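Local coordinates for LSM2-LSM8 complex subunit lsm8 (Schizosaccharomyces pombe, PDB 6PPN), which forms part of the nuclear LSM2-LSM8 ring, which binds the 3' end of U6 snRNA and takes part in spliceosome assembly, at residues T15-V20 and G62-M67; N33-D38 and L55-L60. All blocks are in the same frame, centred on the assembly; numbering follows the deposited sequence.

Contact 1. Residues T15-V20 and G62-M67. With nucleotides of chain A.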
loop_
_atom_site.group_PDB
_atom_site.type_symbol
_atom_site.label_atom_id
_atom_site.label_comp_id
_atom_site.label_asym_id
_atom_site.label_seq_id
_atom_site.Cartn_x
_atom_site.Cartn_y
_atom_site.Cartn_z
ATOM N N THR H 15 13.332 1.380 -3.844
ATOM C CA THR H 15 12.253 1.023 -2.939
ATOM C C THR H 15 11.212 2.131 -2.881
ATOM O O THR H 15 11.405 3.241 -3.401
ATOM C CB THR H 15 12.813 0.749 -1.549
ATOM O OG1 THR H 15 13.495 1.902 -1.101
ATOM C CG2 THR H 15 13.826 -0.328 -1.604
ATOM N N ASN H 16 10.079 1.813 -2.239
ATOM C CA ASN H 16 8.976 2.769 -2.213
ATOM C C ASN H 16 9.308 4.016 -1.413
ATOM O O ASN H 16 8.662 5.052 -1.623
ATOM C CB ASN H 16 7.706 2.117 -1.662
ATOM C CG ASN H 16 7.099 1.111 -2.641
ATOM O OD1 ASN H 16 7.664 0.839 -3.710
ATOM N ND2 ASN H 16 5.930 0.586 -2.298
ATOM N N ASP H 17 10.273 3.950 -0.489
ATOM C CA ASP H 17 10.697 5.130 0.251
ATOM C C ASP H 17 11.839 5.855 -0.441
ATOM O O ASP H 17 12.446 6.748 0.160
ATOM C CB ASP H 17 11.096 4.769 1.691
ATOM C CG ASP H 17 12.077 3.604 1.761
ATOM O OD1 ASP H 17 12.572 3.175 0.700
ATOM O OD2 ASP H 17 12.373 3.118 2.883
ATOM N N GLY H 18 12.117 5.531 -1.704
ATOM C CA GLY H 18 13.079 6.298 -2.480
ATOM C C GLY H 18 14.521 5.869 -2.319
ATOM O O GLY H 18 15.411 6.522 -2.870
ATOM N N ARG H 19 14.788 4.778 -1.620
ATOM C CA ARG H 19 16.177 4.436 -1.374
ATOM C C ARG H 19 16.712 3.620 -2.542
ATOM O O ARG H 19 15.959 3.011 -3.293
ATOM C CB ARG H 19 16.339 3.641 -0.068
ATOM C CG ARG H 19 16.338 4.494 1.170
ATOM C CD ARG H 19 15.329 4.075 2.203
ATOM N NE ARG H 19 15.767 3.047 3.145
ATOM C CZ ARG H 19 15.588 3.129 4.464
ATOM N NH1 ARG H 19 15.994 2.152 5.257
ATOM N NH2 ARG H 19 15.016 4.204 5.000
ATOM N N VAL H 20 18.032 3.645 -2.704
ATOM C CA VAL H 20 18.715 2.979 -3.806
ATOM C C VAL H 20 19.665 1.976 -3.171
ATOM O O VAL H 20 20.575 2.377 -2.440
ATOM C CB VAL H 20 19.487 3.986 -4.674
ATOM C CG1 VAL H 20 20.259 3.261 -5.786
ATOM C CG2 VAL H 20 18.521 5.003 -5.281
ATOM N N GLY H 62 8.632 -7.496 -0.670
ATOM C CA GLY H 62 8.283 -7.093 -2.036
ATOM C C GLY H 62 7.350 -5.897 -2.115
ATOM O O GLY H 62 7.438 -5.072 -3.034
ATOM N N GLU H 63 6.441 -5.796 -1.175
ATOM C CA GLU H 63 5.580 -4.642 -1.034
ATOM C C GLU H 63 6.347 -3.337 -1.089
ATOM O O GLU H 63 5.770 -2.303 -1.411
ATOM C CB GLU H 63 4.899 -4.808 0.335
ATOM C CG GLU H 63 4.060 -3.741 0.848
ATOM C CD GLU H 63 3.416 -4.192 2.135
ATOM O OE1 GLU H 63 4.016 -5.065 2.806
ATOM O OE2 GLU H 63 2.303 -3.718 2.456
ATOM N N ASN H 64 7.630 -3.349 -0.752
ATOM C CA ASN H 64 8.384 -2.111 -0.644
ATOM C C ASN H 64 9.293 -1.912 -1.848
ATOM O O ASN H 64 9.987 -0.895 -1.941
ATOM C CB ASN H 64 9.152 -2.120 0.692
ATOM C CG ASN H 64 9.976 -0.846 0.931
ATOM O OD1 ASN H 64 11.196 -0.927 1.083
ATOM N ND2 ASN H 64 9.322 0.321 0.986
ATOM N N VAL H 65 9.238 -2.831 -2.805
ATOM C CA VAL H 65 10.091 -2.807 -3.991
ATOM C C VAL H 65 9.348 -2.126 -5.128
ATOM O O VAL H 65 8.251 -2.548 -5.513
ATOM C CB VAL H 65 10.502 -4.227 -4.400
ATOM C CG1 VAL H 65 11.209 -4.191 -5.764
ATOM C CG2 VAL H 65 11.414 -4.814 -3.342
ATOM N N ALA H 66 9.941 -1.068 -5.670
ATOM C CA ALA H 66 9.395 -0.417 -6.856
ATOM C C ALA H 66 10.040 -0.929 -8.130
ATOM O O ALA H 66 9.348 -1.301 -9.087
ATOM C CB ALA H 66 9.579 1.114 -6.763
ATOM N N MET H 67 11.358 -0.945 -8.182
ATOM C CA MET H 67 12.036 -1.319 -9.418
ATOM C C MET H 67 13.238 -2.140 -9.065
ATOM O O MET H 67 13.865 -1.879 -8.041
ATOM C CB MET H 67 12.558 -0.111 -10.198
ATOM C CG MET H 67 11.499 0.702 -10.872
ATOM S SD MET H 67 12.345 2.162 -11.471
ATOM C CE MET H 67 12.037 3.304 -10.120
ATOM P P U A 2 -1.253 -9.934 1.649
ATOM O OP1 U A 2 -2.579 -9.520 1.108
ATOM O OP2 U A 2 -0.773 -11.325 1.446
ATOM O "O5'" U A 2 -0.061 -9.058 1.088
ATOM C "C5'" U A 2 0.004 -7.674 1.386
ATOM C "C4'" U A 2 1.123 -7.050 0.612
ATOM O "O4'" U A 2 2.380 -7.574 1.119
ATOM C "C3'" U A 2 1.113 -7.356 -0.885
ATOM O "O3'" U A 2 1.794 -6.300 -1.537
ATOM C "C2'" U A 2 2.013 -8.569 -0.957
ATOM O "O2'" U A 2 2.550 -8.808 -2.238
ATOM C "C1'" U A 2 3.085 -8.176 0.059
ATOM N N1 U A 2 3.870 -9.295 0.583
ATOM C C2 U A 2 5.245 -9.214 0.478
ATOM O O2 U A 2 5.838 -8.236 0.001
ATOM N N3 U A 2 5.908 -10.310 0.977
ATOM C C4 U A 2 5.348 -11.442 1.553
ATOM O O4 U A 2 6.064 -12.367 1.962
ATOM C C5 U A 2 3.924 -11.438 1.608
ATOM C C6 U A 2 3.251 -10.393 1.122
HETATM O O HOH W 1 13.570 0.496 2.159
#
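One backbone hydrogen bond ties the turn at 15-20 to the 3-10 segment at 62-64: Asn16 N-H donates to Asn64 O over 2.7 Å, with the donor lifted 29° out of the carbonyl plane. Next to it Thr15 and Val65 form an antiparallel non-hydrogen-bonded pair, CA to CA 4.5 Å.

The side chains meet mainly by packing. Asn64, its CG anti to the backbone N (chi1 -179°), crosses Thr15 obliquely, its OD1 lying 3.5 Å from Thr15 CB and its ND2 against Asn16 CB. Asn16 brings its OD1 3.6 Å from Ala66 CB.

Polar bonds within the loop brace the type I turn Thr15-Gly18, which is closed by Gly18 N to Thr15 O. Thr15 OG1, set between the backbone N and carbonyl carbon, donates to Asp17 OD1 at a very short 2.4 Å and accepts from Arg19 N. A water 3.0 Å from both Asp17 OD2 and Asn64 OD1 bridges the segments.

Toward the RNA, Glu63 N donates to O2 of U2 of chain A at 2.8 Å, so the backbone holds the base by its O2, while the carboxylate is held by Arg61 and a basic side chain of a neighbouring subunit.

The contact lies where the loop joining strands 10-15 and 20-28 meets the start of strand 65-71, at which Ala66 and Met67 together oppose Ile14 in a classic beta bulge.

Contact 2. Residues N33-D38 and L55-L60. With nucleotides of chain A.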
loop_
_atom_site.group_PDB
_atom_site.type_symbol
_atom_site.label_atom_id
_atom_site.label_comp_id
_atom_site.label_asym_id
_atom_site.label_seq_id
_atom_site.Cartn_x
_atom_site.Cartn_y
_atom_site.Cartn_z
ATOM N N ASN H 33 9.555 -10.350 -2.794
ATOM C CA ASN H 33 10.596 -10.390 -1.769
ATOM C C ASN H 33 11.921 -10.651 -2.476
ATOM O O ASN H 33 11.961 -11.353 -3.481
ATOM C CB ASN H 33 10.338 -11.501 -0.737
ATOM C CG ASN H 33 9.060 -11.293 0.081
ATOM O OD1 ASN H 33 8.651 -10.164 0.365
ATOM N ND2 ASN H 33 8.401 -12.409 0.439
ATOM N N LEU H 34 12.997 -10.038 -2.000
ATOM C CA LEU H 34 14.297 -10.206 -2.644
ATOM C C LEU H 34 15.347 -10.492 -1.583
ATOM O O LEU H 34 15.230 -10.023 -0.451
ATOM C CB LEU H 34 14.739 -8.959 -3.414
ATOM C CG LEU H 34 13.742 -8.316 -4.363
ATOM C CD1 LEU H 34 14.329 -7.007 -4.853
ATOM C CD2 LEU H 34 13.448 -9.225 -5.544
ATOM N N ILE H 35 16.378 -11.260 -1.959
ATOM C CA ILE H 35 17.609 -11.368 -1.183
ATOM C C ILE H 35 18.716 -10.697 -1.985
ATOM O O ILE H 35 19.032 -11.136 -3.097
ATOM C CB ILE H 35 18.002 -12.829 -0.910
ATOM C CG1 ILE H 35 16.900 -13.600 -0.196
ATOM C CG2 ILE H 35 19.293 -12.875 -0.084
ATOM C CD1 ILE H 35 17.137 -15.124 -0.235
ATOM N N LEU H 36 19.377 -9.714 -1.387
ATOM C CA LEU H 36 20.594 -9.141 -1.943
ATOM C C LEU H 36 21.751 -9.448 -1.005
ATOM O O LEU H 36 21.604 -9.358 0.215
ATOM C CB LEU H 36 20.472 -7.631 -2.089
ATOM C CG LEU H 36 19.259 -7.134 -2.847
ATOM C CD1 LEU H 36 19.377 -5.635 -3.040
ATOM C CD2 LEU H 36 19.193 -7.833 -4.132
ATOM N N SER H 37 22.896 -9.832 -1.556
ATOM C CA SER H 37 24.091 -10.008 -0.743
ATOM C C SER H 37 25.176 -9.059 -1.217
ATOM O O SER H 37 25.110 -8.527 -2.328
ATOM C CB SER H 37 24.587 -11.448 -0.785
ATOM O OG SER H 37 25.008 -11.782 -2.086
ATOM N N ASP H 38 26.169 -8.837 -0.358
ATOM C CA ASP H 38 27.189 -7.812 -0.598
ATOM C C ASP H 38 26.558 -6.490 -1.022
ATOM O O ASP H 38 27.039 -5.793 -1.922
ATOM C CB ASP H 38 28.210 -8.286 -1.626
ATOM C CG ASP H 38 29.115 -9.338 -1.074
ATOM O OD1 ASP H 38 29.876 -9.017 -0.133
ATOM O OD2 ASP H 38 29.029 -10.499 -1.534
ATOM N N LEU H 55 25.614 -2.706 3.660
ATOM C CA LEU H 55 24.444 -3.345 4.246
ATOM C C LEU H 55 24.537 -4.865 4.403
ATOM O O LEU H 55 23.710 -5.440 5.119
ATOM C CB LEU H 55 23.195 -3.010 3.419
ATOM C CG LEU H 55 22.775 -1.534 3.352
ATOM C CD1 LEU H 55 21.489 -1.410 2.515
ATOM C CD2 LEU H 55 22.546 -1.015 4.727
ATOM N N GLY H 56 25.479 -5.536 3.748
ATOM C CA GLY H 56 25.588 -6.973 3.945
ATOM C C GLY H 56 24.451 -7.687 3.243
ATOM O O GLY H 56 24.106 -7.377 2.095
ATOM N N VAL H 57 23.852 -8.668 3.929
ATOM C CA VAL H 57 22.712 -9.402 3.387
ATOM C C VAL H 57 21.435 -8.667 3.751
ATOM O O VAL H 57 21.206 -8.343 4.923
ATOM C CB VAL H 57 22.671 -10.844 3.914
ATOM C CG1 VAL H 57 21.541 -11.572 3.252
ATOM C CG2 VAL H 57 24.003 -11.570 3.670
ATOM N N TYR H 58 20.592 -8.454 2.750
ATOM C CA TYR H 58 19.436 -7.564 2.806
ATOM C C TYR H 58 18.249 -8.325 2.269
ATOM O O TYR H 58 18.270 -8.736 1.110
ATOM C CB TYR H 58 19.664 -6.332 1.947
ATOM C CG TYR H 58 19.173 -5.044 2.533
ATOM C CD1 TYR H 58 19.622 -4.617 3.760
ATOM C CD2 TYR H 58 18.302 -4.227 1.823
ATOM C CE1 TYR H 58 19.210 -3.423 4.292
ATOM C CE2 TYR H 58 17.882 -3.022 2.350
ATOM C CZ TYR H 58 18.335 -2.636 3.587
ATOM O OH TYR H 58 17.927 -1.438 4.125
ATOM N N LEU H 59 17.260 -8.597 3.109
ATOM C CA LEU H 59 16.004 -9.170 2.642
ATOM C C LEU H 59 14.973 -8.048 2.515
ATOM O O LEU H 59 14.642 -7.389 3.503
ATOM C CB LEU H 59 15.528 -10.258 3.605
ATOM C CG LEU H 59 14.615 -11.351 3.051
ATOM C CD1 LEU H 59 14.537 -12.433 4.073
ATOM C CD2 LEU H 59 13.218 -10.839 2.710
ATOM N N LEU H 60 14.475 -7.814 1.315
ATOM C CA LEU H 60 13.562 -6.702 1.076
ATOM C C LEU H 60 12.171 -7.284 0.875
ATOM O O LEU H 60 11.993 -8.204 0.070
ATOM C CB LEU H 60 13.936 -5.898 -0.168
ATOM C CG LEU H 60 15.175 -5.008 -0.090
ATOM C CD1 LEU H 60 16.368 -5.682 -0.759
ATOM C CD2 LEU H 60 14.898 -3.641 -0.695
ATOM P P U A 2 -1.253 -9.934 1.649
ATOM O OP1 U A 2 -2.579 -9.520 1.108
ATOM O OP2 U A 2 -0.773 -11.325 1.446
ATOM O "O5'" U A 2 -0.061 -9.058 1.088
ATOM C "C5'" U A 2 0.004 -7.674 1.386
ATOM C "C4'" U A 2 1.123 -7.050 0.612
ATOM O "O4'" U A 2 2.380 -7.574 1.119
ATOM C "C3'" U A 2 1.113 -7.356 -0.885
ATOM O "O3'" U A 2 1.794 -6.300 -1.537
ATOM C "C2'" U A 2 2.013 -8.569 -0.957
ATOM O "O2'" U A 2 2.550 -8.808 -2.238
ATOM C "C1'" U A 2 3.085 -8.176 0.059
ATOM N N1 U A 2 3.870 -9.295 0.583
ATOM C C2 U A 2 5.245 -9.214 0.478
ATOM O O2 U A 2 5.838 -8.236 0.001
ATOM N N3 U A 2 5.908 -10.310 0.977
ATOM C C4 U A 2 5.348 -11.442 1.553
ATOM O O4 U A 2 6.064 -12.367 1.962
ATOM C C5 U A 2 3.924 -11.438 1.608
ATOM C C6 U A 2 3.251 -10.393 1.122
#
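Asn33 OD1 is among the best-held polar atoms, gripped by two N-H donors: N3 of U2 of chain A, 2.8 Å away with an angle of 165° at the hydrogen, and the backbone N of Gly62. The amide's other end matches it, since Asn33 ND2 donates to U2 O4 over 2.8 Å, nearly straight at 174°, and also to Asp29. Asn33 CG lies anti to the carbonyl carbon, and the amide presents acceptor and donor to the complementary N3 and O4, a pairing that fits uracil recognition in Sm-like proteins. An alanine here would remove both bonds to the base and would probably weaken the hold on uracil.

Behind this residue, strands 34-36 and 58-60 run antiparallel, their axes 4.8 Å apart at an angle of 160°. Four backbone bonds join them, reciprocal between Leu34 and Leu60 and between Leu36 and Tyr58, every donor lying in its acceptor's carbonyl plane; Leu36 N to Tyr58 O, at 2.9 Å, is the straightest. Ile35 and Leu59 form the non-hydrogen-bonded pair between them. CA-H...O contacts add to the ladder, including Asn33 CA to Leu60 O at 3.2 Å.

On the face bearing Leu34, Leu36, Tyr58 and Leu60, Leu36 and Leu60 cross obliquely, CD1 to CD1 3.8 Å. The ring of Tyr58 leads away from strand 34-36; Leu55 CD1 lies 3.5 Å above one face, displaced from the ring centre to its margin, and an aromatic ring of a neighbouring subunit stacks with it.

In the strongly bent antiparallel sheet of the Sm fold, strand 34-36 lies between strands 20-28 and 58-60; Val13 of strand 10-15 packs on Leu34, Leu36 and Leu60, and residues 57-60 pair with a strand of the neighbouring subunit, carrying the sheet onward.

Contact 2 is the more buried, a regular backbone ladder backed by leucines; contact 1, partly buried, relies on one cross-segment backbone bond, close amide packing and a water bridge at a loop. Their centres lie 13 Å apart, yet they touch: Thr15 CG2 packs 3.6 Å from Leu60 CD2, and Val65 CG2 3.9 Å from Leu34 CD1. Strands 58-60 and 65-71 follow each other along the chain, and both contacts reach the same curved antiparallel sheet. They also share one uridine site, to which contact 2 supplies a side-chain amide and contact 1 the backbone of its 3-10 segment.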